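Local coordinates for protein cyanuric acid amidohydrolase (PDB 4NQ3) that hydrolyses cyanuric acid, opening its s-triazine ring to give carboxybiuret, which decarboxylates to biuret, a step in the breakdown of herbicides such as atrazine, at residues Ile37-Gly43 with Leu76-Thr82; Gly85-His89 with Thr328-Val332. All coordinates share one frame; numbering follows the deposited sequence.

Interaction 1: Ile37-Gly43 with Leu76-Thr82; sequences IFGKTEG and LVMSGGT. With BR8 (barbituric acid), chain C.
The Phe38 ring meets Val77 obliquely, its CD1 3.9 Å from Val77 CB, while Phe93 of the next strand packs against it edge-to-face. The other flat group, barbituric acid, presents its O2 and N3 to the main chain of Gly80. The two segments are the neighbouring parallel strands of a beta-alpha-beta unit, joined through helix 51-67. Backbone bonds knit them together, including Gly39 N to Val77 O at 2.8 Å and Ser79 N to Gly39 O. On the face bearing Ile37, the bent chain of Met78, modelled as selenomethionine, folds back over the glycine of the partner strand, with SE 3.8 Å from Gly39 CA. Helix 51-67 backs this face.

Lys40 leaves the opposite face with CG beside its backbone N (chi1 -70°), and bends at chi2 and chi3 curl it back over Ser79. NZ donates to Ser79 OG at 3.1 Å and, from well above the carbonyl plane, to Gly80 O at 2.9 Å; weaker bonds reach Ser79 O and Gly81 O, and Val332 O is a further acceptor. This lysine-serine pair is consistent with one of the three potential Ser-Lys dyads of the threefold active site. Cutting this side chain back to an alanine takes away NZ, and Ser79 OG and the surrounding carbonyls would probably be left without their shared donor. Ser79 OG also lies 2.9 Å from N3 of the barbituric acid. Gly80 holds the ligand with both backbone groups: its N donates to O2, and its O accepts from N3 at 2.9 Å and 163°.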
loop_
_atom_site.group_PDB
_atom_site.type_symbol
_atom_site.label_atom_id
_atom_site.label_comp_id
_atom_site.label_asym_id
_atom_site.label_seq_id
_atom_site.Cartn_x
_atom_site.Cartn_y
_atom_site.Cartn_z
ATOM N N ILE A 37 -6.655 25.763 -14.328
ATOM C CA ILE A 37 -5.521 25.393 -13.500
ATOM C C ILE A 37 -5.312 23.882 -13.497
ATOM O O ILE A 37 -6.234 23.142 -13.191
ATOM C CB ILE A 37 -5.687 25.860 -12.068
ATOM C CG1 ILE A 37 -5.970 27.353 -12.008
ATOM C CG2 ILE A 37 -4.415 25.626 -11.308
ATOM C CD1 ILE A 37 -6.151 27.827 -10.582
ATOM N N PHE A 38 -4.118 23.420 -13.874
ATOM C CA PHE A 38 -3.775 22.001 -13.736
ATOM C C PHE A 38 -3.041 21.809 -12.434
ATOM O O PHE A 38 -2.361 22.717 -11.970
ATOM C CB PHE A 38 -2.876 21.495 -14.864
ATOM C CG PHE A 38 -3.512 21.496 -16.230
ATOM C CD1 PHE A 38 -4.790 21.979 -16.431
ATOM C CD2 PHE A 38 -2.810 21.001 -17.323
ATOM C CE1 PHE A 38 -5.347 21.977 -17.697
ATOM C CE2 PHE A 38 -3.363 20.998 -18.575
ATOM C CZ PHE A 38 -4.633 21.488 -18.762
ATOM N N GLY A 39 -3.118 20.620 -11.856
ATOM C CA GLY A 39 -2.369 20.381 -10.644
ATOM C C GLY A 39 -1.906 18.951 -10.559
ATOM O O GLY A 39 -2.586 18.062 -11.054
ATOM N N LYS A 40 -0.751 18.733 -9.935
ATOM C CA LYS A 40 -0.359 17.415 -9.460
ATOM C C LYS A 40 -0.470 17.480 -7.953
ATOM O O LYS A 40 0.171 18.317 -7.332
ATOM C CB LYS A 40 1.058 17.063 -9.890
ATOM C CG LYS A 40 1.191 16.818 -11.364
ATOM C CD LYS A 40 0.215 15.738 -11.794
ATOM C CE LYS A 40 0.492 14.402 -11.085
ATOM N NZ LYS A 40 -0.582 13.412 -11.397
ATOM N N THR A 41 -1.323 16.654 -7.357
ATOM C CA THR A 41 -1.487 16.684 -5.901
ATOM C C THR A 41 -1.011 15.367 -5.271
ATOM O O THR A 41 -1.008 14.340 -5.930
ATOM C CB THR A 41 -2.947 16.997 -5.532
ATOM O OG1 THR A 41 -3.810 15.976 -6.053
ATOM C CG2 THR A 41 -3.351 18.313 -6.158
ATOM N N GLU A 42 -0.634 15.410 -3.996
ATOM C CA GLU A 42 0.060 14.301 -3.307
ATOM C C GLU A 42 -0.740 13.037 -3.029
ATOM O O GLU A 42 -0.226 12.145 -2.359
ATOM C CB GLU A 42 0.578 14.769 -1.944
ATOM C CG GLU A 42 1.688 15.759 -2.008
ATOM C CD GLU A 42 1.562 16.845 -0.951
ATOM O OE1 GLU A 42 2.295 16.779 0.089
ATOM O OE2 GLU A 42 0.741 17.774 -1.189
ATOM N N GLY A 43 -1.983 12.965 -3.504
ATOM C CA GLY A 43 -2.830 11.794 -3.300
ATOM C C GLY A 43 -2.303 10.549 -4.000
ATOM O O GLY A 43 -1.188 10.559 -4.534
ATOM N N LEU A 76 -10.721 23.419 -13.419
ATOM C CA LEU A 76 -9.817 22.899 -12.405
ATOM C C LEU A 76 -9.568 21.408 -12.666
ATOM O O LEU A 76 -10.438 20.567 -12.428
ATOM C CB LEU A 76 -10.394 23.139 -11.013
ATOM C CG LEU A 76 -10.547 24.608 -10.580
ATOM C CD1 LEU A 76 -11.071 24.743 -9.148
ATOM C CD2 LEU A 76 -9.224 25.386 -10.707
ATOM N N VAL A 77 -8.389 21.103 -13.199
ATOM C CA VAL A 77 -7.935 19.730 -13.396
ATOM C C VAL A 77 -6.901 19.344 -12.341
ATOM O O VAL A 77 -5.728 19.703 -12.453
ATOM C CB VAL A 77 -7.300 19.509 -14.795
ATOM C CG1 VAL A 77 -6.967 18.060 -14.984
ATOM C CG2 VAL A 77 -8.188 20.030 -15.890
HETATM N N MSE A 78 -7.321 18.627 -11.310
HETATM C CA MSE A 78 -6.361 18.188 -10.311
HETATM C C MSE A 78 -6.060 16.723 -10.522
HETATM O O MSE A 78 -6.911 15.872 -10.291
HETATM C CB MSE A 78 -6.878 18.416 -8.897
HETATM C CG MSE A 78 -7.123 19.890 -8.539
HETATM SE SE MSE A 78 -5.480 20.949 -8.493
HETATM C CE MSE A 78 -5.850 22.073 -10.052
ATOM N N SER A 79 -4.856 16.430 -10.992
ATOM C CA SER A 79 -4.432 15.051 -11.188
ATOM C C SER A 79 -3.562 14.610 -10.043
ATOM O O SER A 79 -2.503 15.200 -9.816
ATOM C CB SER A 79 -3.670 14.884 -12.488
ATOM O OG SER A 79 -3.386 13.518 -12.687
ATOM N N GLY A 80 -4.038 13.611 -9.298
ATOM C CA GLY A 80 -3.333 13.092 -8.139
ATOM C C GLY A 80 -2.235 12.131 -8.539
ATOM O O GLY A 80 -2.133 11.714 -9.701
ATOM N N GLY A 81 -1.398 11.778 -7.575
ATOM C CA GLY A 81 -0.351 10.797 -7.811
ATOM C C GLY A 81 0.978 11.443 -8.159
ATOM O O GLY A 81 1.217 11.770 -9.328
ATOM N N THR A 82 1.838 11.638 -7.156
ATOM C CA THR A 82 3.155 12.204 -7.402
ATOM C C THR A 82 4.221 11.250 -6.860
ATOM O O THR A 82 4.922 11.555 -5.895
ATOM C CB THR A 82 3.308 13.599 -6.759
ATOM O OG1 THR A 82 3.332 13.479 -5.334
ATOM C CG2 THR A 82 2.151 14.510 -7.154
HETATM N N1 BR8 C . -6.515 10.481 -11.887
HETATM C C2 BR8 C . -5.567 11.052 -11.112
HETATM O O2 BR8 C . -5.919 11.603 -10.087
HETATM N N3 BR8 C . -4.250 10.996 -11.471
HETATM C C4 BR8 C . -3.826 10.342 -12.657
HETATM O O4 BR8 C . -2.633 10.307 -12.943
HETATM C C5 BR8 C . -4.802 9.694 -13.641
HETATM C C6 BR8 C . -6.211 9.836 -13.083
HETATM O O8 BR8 C . -7.138 9.361 -13.699
#

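Interaction 2: Gly85-His89 with Thr328-Val332; sequences GMSPH and TEIYV
His89 sets CG between its backbone N and carbonyl carbon (chi1 64°), swinging the imidazole against Glu329, while Met86 runs its CG anti to the backbone N (chi1 -170°) toward Val332. Over the ring, Glu329 CG makes an off-centre CH-pi contact, 4.1 Å from the centroid; the carboxylate beyond it lies at a moderate angle to the imidazole. At the ring's edge, in its plane, Ile330 O approaches CE1 to 3.4 Å. The ring's rotation is fixed from its own segment: ND1 donates to Ser87 O at 2.7 Å in a nearly straight bond (165°).

The selenium of Met86, a selenomethionine in the model, packs obliquely on Val332 CB at 3.7 Å, and Ala318 of helix 309-325 touches the same side chain. Backbone to backbone, Ser87 N donates to Thr328 O at 2.9 Å from above the carbonyl plane, just before Glu329 turns the chain in an inverse gamma turn. One water bridges Gly85 O and Thr328 OG1, 2.7 Å from Thr328 OG1; a second gathers Ser87 OG, Pro88 O and Glu329 OE2. The hydroxyl of Ser87 is also bonded to Arg298 O of the second subunit.

Structurally, this is a buried join between the first and third repeating units, a loop of one laid against the lead-in and first residues of strand 331-334 of the other. As a donor to Ser87 O, ND1 carries a proton, but His89 and Glu329 meet as ring and methylene, not as an ion pair. The carboxylate's charge is instead probably balanced by Arg8, which forms a salt bridge with OE1.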
loop_
_atom_site.group_PDB
_atom_site.type_symbol
_atom_site.label_atom_id
_atom_site.label_comp_id
_atom_site.label_asym_id
_atom_site.label_seq_id
_atom_site.Cartn_x
_atom_site.Cartn_y
_atom_site.Cartn_z
ATOM N N GLY A 85 10.105 10.915 -7.617
ATOM C CA GLY A 85 10.553 12.220 -7.182
ATOM C C GLY A 85 9.662 13.328 -7.696
ATOM O O GLY A 85 9.943 14.498 -7.475
HETATM N N MSE A 86 8.590 12.958 -8.387
HETATM C CA MSE A 86 7.724 13.940 -9.036
HETATM C C MSE A 86 7.245 14.966 -8.026
HETATM O O MSE A 86 6.832 14.601 -6.933
HETATM C CB MSE A 86 6.538 13.259 -9.704
HETATM C CG MSE A 86 5.753 14.185 -10.591
HETATM SE SE MSE A 86 4.408 13.180 -11.534
HETATM C CE MSE A 86 4.916 11.386 -10.904
ATOM N N SER A 87 7.311 16.244 -8.398
ATOM C CA SER A 87 7.109 17.359 -7.469
ATOM C C SER A 87 5.731 18.040 -7.589
ATOM O O SER A 87 5.379 18.585 -8.636
ATOM C CB SER A 87 8.222 18.379 -7.696
ATOM O OG SER A 87 8.057 19.525 -6.899
ATOM N N PRO A 88 4.955 18.037 -6.498
ATOM C CA PRO A 88 3.617 18.640 -6.507
ATOM C C PRO A 88 3.605 20.118 -6.875
ATOM O O PRO A 88 4.356 20.914 -6.294
ATOM C CB PRO A 88 3.140 18.439 -5.068
ATOM C CG PRO A 88 3.921 17.271 -4.584
ATOM C CD PRO A 88 5.255 17.382 -5.220
ATOM N N HIS A 89 2.733 20.475 -7.814
ATOM C CA HIS A 89 2.628 21.856 -8.303
ATOM C C HIS A 89 1.311 22.175 -9.004
ATOM O O HIS A 89 0.539 21.275 -9.338
ATOM C CB HIS A 89 3.765 22.140 -9.265
ATOM C CG HIS A 89 3.710 21.302 -10.496
ATOM N ND1 HIS A 89 4.098 19.981 -10.502
ATOM C CD2 HIS A 89 3.292 21.581 -11.751
ATOM C CE1 HIS A 89 3.938 19.481 -11.716
ATOM N NE2 HIS A 89 3.452 20.434 -12.494
ATOM N N THR A 328 12.058 17.989 -11.705
ATOM C CA THR A 328 11.002 17.070 -11.317
ATOM C C THR A 328 9.639 17.720 -11.225
ATOM O O THR A 328 8.676 17.077 -10.824
ATOM C CB THR A 328 11.315 16.427 -9.993
ATOM O OG1 THR A 328 11.466 17.463 -9.022
ATOM C CG2 THR A 328 12.600 15.612 -10.105
ATOM N N GLU A 329 9.546 18.991 -11.591
ATOM C CA GLU A 329 8.256 19.674 -11.544
ATOM C C GLU A 329 7.532 19.446 -12.875
ATOM O O GLU A 329 7.308 20.378 -13.629
ATOM C CB GLU A 329 8.430 21.174 -11.268
ATOM C CG GLU A 329 7.469 21.790 -10.252
ATOM C CD GLU A 329 7.920 23.185 -9.813
ATOM O OE1 GLU A 329 8.110 24.042 -10.702
ATOM O OE2 GLU A 329 8.119 23.425 -8.594
ATOM N N ILE A 330 7.218 18.190 -13.177
ATOM C CA ILE A 330 6.525 17.832 -14.419
ATOM C C ILE A 330 5.149 17.196 -14.175
ATOM O O ILE A 330 4.926 16.532 -13.162
ATOM C CB ILE A 330 7.390 16.879 -15.269
ATOM C CG1 ILE A 330 7.696 15.618 -14.498
ATOM C CG2 ILE A 330 8.744 17.482 -15.558
ATOM C CD1 ILE A 330 8.857 14.906 -15.101
ATOM N N TYR A 331 4.239 17.377 -15.126
ATOM C CA TYR A 331 2.875 16.868 -15.004
ATOM C C TYR A 331 2.788 15.514 -15.701
ATOM O O TYR A 331 2.795 15.432 -16.916
ATOM C CB TYR A 331 1.864 17.883 -15.587
ATOM C CG TYR A 331 0.419 17.399 -15.607
ATOM C CD1 TYR A 331 -0.009 16.492 -16.562
ATOM C CD2 TYR A 331 -0.519 17.854 -14.685
ATOM C CE1 TYR A 331 -1.307 16.035 -16.601
ATOM C CE2 TYR A 331 -1.838 17.399 -14.719
ATOM C CZ TYR A 331 -2.219 16.481 -15.687
ATOM O OH TYR A 331 -3.509 15.983 -15.773
ATOM N N VAL A 332 2.775 14.445 -14.920
ATOM C CA VAL A 332 2.637 13.088 -15.446
ATOM C C VAL A 332 1.395 12.422 -14.892
ATOM O O VAL A 332 1.196 12.369 -13.694
ATOM C CB VAL A 332 3.832 12.219 -15.086
ATOM C CG1 VAL A 332 3.654 10.822 -15.655
ATOM C CG2 VAL A 332 5.102 12.861 -15.589
HETATM O O HOH W 1 11.603 16.452 -6.572
HETATM O O HOH W 2 7.493 21.799 -5.925
#

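Overall arrangement
From the N terminus, interaction 1 comes first: strand 34-41 runs out, the chain returns through helix 51-67, and strand 75-80 closes the loop within the first repeating unit. A few residues later interaction 2 opens at 85-89, and it closes only after some 240 residues, when 328-332 of the third unit arrives. The two are in series, neither nested nor crossed, with centres about 10 Å apart. They meet along strands 34-41 and 75-80: Lys40 N lies 2.9 Å from His89 O, a probable hydrogen bond, and Tyr331 packs on Lys40 and Ser79. The first unit's sheet is thereby tied to the third's beside the substrate pocket, and both contacts reach the second subunit.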